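Local coordinates for protein tRNA (cytosine(38)-C(5))-methyltransferase (Schizosaccharomyces pombe, PDB 6FDF) that methylates carbon 5 of cytosine 38 in the anticodon loop of tRNA(Asp) and, to a lower level, of tRNA(Glu), using S-adenosyl-L-methionine, at residues A[158-168]-A[236-244]. Sequence-based numbering, arbitrary orientation.
Sequences NQFNIPNSRSR and SSSCCCFTR
Arg166 reaches Phe242 with an extended side chain: CG lies anti to the backbone N (chi1 -165°), and NH1 gives a 2.9 Å hydrogen bond to Phe242 O, nearly within the guanidinium plane and on a carbonyl lone pair. Its NH2 turns to Gly313 O and Ser315 O. Arg168 lays NH1 over the centre of one face of this guanidinium, 3.2 Å above its plane, and reaches Phe242 O through a water. A second water accepts from Arg166 NH1 and Phe242 N and donates to Asn164 OD1. The other end of that amide, ND2, bonds weakly to Cys240 O (2.9 Å) and Cys239 SG (3.3 Å), beside the Phe242 ring, which packs on helix 283-289. The straightest link is backbone: Ser165 N to Cys239 O, 3.0 Å at 162°. Farther along, Pro163, centre of an inverse gamma turn, sets CB against Ser237 O. With Arg166 cut back to an alanine, Phe242 O would probably lose its direct side-chain donor, and Gly313 O and Ser315 O their NH2 partner. Backbone carbonyls, arginine N-H groups and water, without a salt bridge, thus tie the loop entering strand 168-175 of the Rossmann-like catalytic sheet to 236-244, consistent with the target-recognition region of C5-methyltransferases.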
loop_
_atom_site.group_PDB
_atom_site.type_symbol
_atom_site.label_atom_id
_atom_site.label_comp_id
_atom_site.label_asym_id
_atom_site.label_seq_id
_atom_site.Cartn_x
_atom_site.Cartn_y
_atom_site.Cartn_z
ATOM N N ASN A 158 -1.506 -8.023 9.785
ATOM C CA ASN A 158 -1.476 -8.758 11.045
ATOM C C ASN A 158 -2.090 -10.150 10.931
ATOM O O ASN A 158 -2.164 -10.858 11.942
ATOM C CB ASN A 158 -2.154 -7.948 12.160
ATOM C CG ASN A 158 -3.593 -7.574 11.845
ATOM O OD1 ASN A 158 -4.294 -8.271 11.109
ATOM N ND2 ASN A 158 -4.048 -6.469 12.429
ATOM N N GLN A 159 -2.506 -10.564 9.734
ATOM C CA GLN A 159 -2.825 -11.960 9.459
ATOM C C GLN A 159 -1.608 -12.744 8.998
ATOM O O GLN A 159 -1.706 -13.959 8.791
ATOM C CB GLN A 159 -3.915 -12.054 8.389
ATOM C CG GLN A 159 -5.221 -11.393 8.755
ATOM C CD GLN A 159 -6.224 -11.474 7.625
ATOM O OE1 GLN A 159 -6.076 -10.803 6.605
ATOM N NE2 GLN A 159 -7.238 -12.317 7.787
ATOM N N PHE A 160 -0.475 -12.068 8.816
ATOM C CA PHE A 160 0.741 -12.663 8.287
ATOM C C PHE A 160 1.902 -12.409 9.242
ATOM O O PHE A 160 3.058 -12.337 8.819
ATOM C CB PHE A 160 1.058 -12.108 6.897
ATOM C CG PHE A 160 -0.016 -12.372 5.869
ATOM C CD1 PHE A 160 -1.095 -11.505 5.736
ATOM C CD2 PHE A 160 0.055 -13.474 5.030
ATOM C CE1 PHE A 160 -2.082 -11.733 4.788
ATOM C CE2 PHE A 160 -0.932 -13.711 4.079
ATOM C CZ PHE A 160 -2.001 -12.841 3.960
ATOM N N ASN A 161 1.604 -12.282 10.541
ATOM C CA ASN A 161 2.623 -12.090 11.578
ATOM C C ASN A 161 3.411 -10.812 11.347
ATOM O O ASN A 161 4.637 -10.782 11.468
ATOM C CB ASN A 161 3.577 -13.265 11.654
ATOM C CG ASN A 161 4.455 -13.251 12.896
ATOM O OD1 ASN A 161 4.105 -12.665 13.919
ATOM N ND2 ASN A 161 5.604 -13.920 12.810
ATOM N N ILE A 162 2.704 -9.750 10.994
ATOM C CA ILE A 162 3.295 -8.432 10.841
ATOM C C ILE A 162 2.527 -7.529 11.799
ATOM O O ILE A 162 1.297 -7.461 11.729
ATOM C CB ILE A 162 3.200 -7.915 9.397
ATOM C CG1 ILE A 162 3.937 -8.866 8.449
ATOM C CG2 ILE A 162 3.747 -6.498 9.300
ATOM C CD1 ILE A 162 3.525 -8.715 6.990
ATOM N N PRO A 163 3.195 -6.842 12.721
ATOM C CA PRO A 163 2.487 -6.106 13.784
ATOM C C PRO A 163 1.989 -4.740 13.324
ATOM O O PRO A 163 2.332 -3.697 13.885
ATOM C CB PRO A 163 3.559 -6.006 14.876
ATOM C CG PRO A 163 4.844 -5.929 14.108
ATOM C CD PRO A 163 4.654 -6.852 12.928
ATOM N N ASN A 164 1.168 -4.739 12.280
ATOM C CA ASN A 164 0.560 -3.500 11.821
ATOM C C ASN A 164 -0.794 -3.818 11.206
ATOM O O ASN A 164 -0.937 -4.797 10.470
ATOM C CB ASN A 164 1.465 -2.778 10.809
ATOM C CG ASN A 164 0.862 -1.474 10.301
ATOM O OD1 ASN A 164 0.693 -1.284 9.094
ATOM N ND2 ASN A 164 0.526 -0.573 11.223
ATOM N N SER A 165 -1.775 -2.979 11.514
ATOM C CA SER A 165 -3.090 -3.063 10.899
ATOM C C SER A 165 -3.087 -2.260 9.608
ATOM O O SER A 165 -2.696 -1.089 9.600
ATOM C CB SER A 165 -4.167 -2.536 11.846
ATOM O OG SER A 165 -4.131 -3.226 13.076
ATOM N N ARG A 166 -3.512 -2.895 8.521
ATOM C CA ARG A 166 -3.692 -2.181 7.263
ATOM C C ARG A 166 -4.613 -2.997 6.366
ATOM O O ARG A 166 -4.171 -3.579 5.370
ATOM C CB ARG A 166 -2.335 -1.914 6.599
ATOM C CG ARG A 166 -2.352 -0.874 5.469
ATOM C CD ARG A 166 -0.934 -0.557 4.997
ATOM N NE ARG A 166 -0.911 0.532 4.014
ATOM C CZ ARG A 166 -1.030 1.819 4.330
ATOM N NH1 ARG A 166 -1.168 2.179 5.602
ATOM N NH2 ARG A 166 -1.007 2.748 3.380
ATOM N N SER A 167 -5.889 -3.072 6.736
ATOM C CA SER A 167 -6.837 -3.884 5.985
ATOM C C SER A 167 -7.056 -3.270 4.613
ATOM O O SER A 167 -7.316 -2.068 4.489
ATOM C CB SER A 167 -8.163 -4.008 6.736
ATOM O OG SER A 167 -7.981 -4.713 7.951
ATOM N N ARG A 168 -6.929 -4.095 3.580
ATOM C CA ARG A 168 -7.084 -3.644 2.206
ATOM C C ARG A 168 -7.854 -4.688 1.417
ATOM O O ARG A 168 -7.779 -5.884 1.708
ATOM C CB ARG A 168 -5.726 -3.399 1.539
ATOM C CG ARG A 168 -4.933 -2.268 2.168
ATOM C CD ARG A 168 -5.664 -0.959 1.919
ATOM N NE ARG A 168 -4.867 0.219 2.244
ATOM C CZ ARG A 168 -4.988 0.926 3.364
ATOM N NH1 ARG A 168 -4.227 2.002 3.549
ATOM N NH2 ARG A 168 -5.866 0.566 4.292
ATOM N N SER A 236 4.765 -4.582 21.888
ATOM C CA SER A 236 3.428 -4.713 21.322
ATOM C C SER A 236 3.449 -5.584 20.071
ATOM O O SER A 236 4.407 -5.577 19.293
ATOM C CB SER A 236 2.851 -3.337 20.983
ATOM O OG SER A 236 2.719 -2.550 22.154
ATOM N N SER A 237 2.355 -6.312 19.860
ATOM C CA SER A 237 2.209 -7.172 18.696
ATOM C C SER A 237 1.384 -6.535 17.584
ATOM O O SER A 237 1.101 -7.200 16.583
ATOM C CB SER A 237 1.591 -8.513 19.105
ATOM O OG SER A 237 0.329 -8.323 19.713
ATOM N N SER A 238 0.991 -5.273 17.728
ATOM C CA SER A 238 0.347 -4.579 16.619
ATOM C C SER A 238 0.459 -3.076 16.830
ATOM O O SER A 238 0.856 -2.599 17.897
ATOM C CB SER A 238 -1.122 -4.989 16.457
ATOM O OG SER A 238 -1.621 -4.565 15.192
ATOM N N CYS A 239 0.084 -2.340 15.789
ATOM C CA CYS A 239 -0.071 -0.895 15.856
ATOM C C CYS A 239 -1.077 -0.500 14.786
ATOM O O CYS A 239 -1.435 -1.298 13.915
ATOM C CB CYS A 239 1.269 -0.160 15.676
ATOM S SG CYS A 239 2.133 -0.396 14.095
ATOM N N CYS A 240 -1.533 0.745 14.861
ATOM C CA CYS A 240 -2.668 1.159 14.053
ATOM C C CYS A 240 -2.241 1.528 12.635
ATOM O O CYS A 240 -1.057 1.646 12.304
ATOM C CB CYS A 240 -3.402 2.318 14.720
ATOM S SG CYS A 240 -4.347 1.807 16.189
ATOM N N CYS A 241 -3.243 1.705 11.785
ATOM C CA CYS A 241 -2.994 1.984 10.381
ATOM C C CYS A 241 -2.367 3.364 10.209
ATOM O O CYS A 241 -2.847 4.349 10.778
ATOM C CB CYS A 241 -4.306 1.877 9.613
ATOM S SG CYS A 241 -4.138 2.069 7.857
ATOM N N PHE A 242 -1.292 3.429 9.423
ATOM C CA PHE A 242 -0.655 4.700 9.092
ATOM C C PHE A 242 -1.368 5.364 7.921
ATOM O O PHE A 242 -1.707 4.704 6.932
ATOM C CB PHE A 242 0.814 4.493 8.719
ATOM C CG PHE A 242 1.676 4.032 9.860
ATOM C CD1 PHE A 242 2.043 4.908 10.869
ATOM C CD2 PHE A 242 2.145 2.724 9.905
ATOM C CE1 PHE A 242 2.846 4.481 11.924
ATOM C CE2 PHE A 242 2.951 2.295 10.943
ATOM C CZ PHE A 242 3.300 3.175 11.959
ATOM N N THR A 243 -1.563 6.679 8.018
ATOM C CA THR A 243 -2.178 7.449 6.936
ATOM C C THR A 243 -1.337 8.677 6.616
ATOM O O THR A 243 -0.355 8.992 7.295
ATOM C CB THR A 243 -3.597 7.910 7.288
ATOM O OG1 THR A 243 -3.524 9.022 8.192
ATOM C CG2 THR A 243 -4.406 6.784 7.919
ATOM N N ARG A 244 -1.785 9.398 5.582
ATOM C CA ARG A 244 -1.188 10.670 5.190
ATOM C C ARG A 244 -1.215 11.709 6.304
ATOM O O ARG A 244 -0.413 12.650 6.281
ATOM C CB ARG A 244 -1.933 11.201 3.964
ATOM C CG ARG A 244 -1.360 12.461 3.359
ATOM C CD ARG A 244 -2.037 12.749 2.040
ATOM N NE ARG A 244 -1.525 13.970 1.428
ATOM C CZ ARG A 244 -1.664 14.264 0.142
ATOM N NH1 ARG A 244 -1.171 15.396 -0.332
ATOM N NH2 ARG A 244 -2.289 13.419 -0.666
HETATM O O HOH W 1 -0.691 0.772 8.191
HETATM O O HOH W 2 -3.965 4.444 5.277
#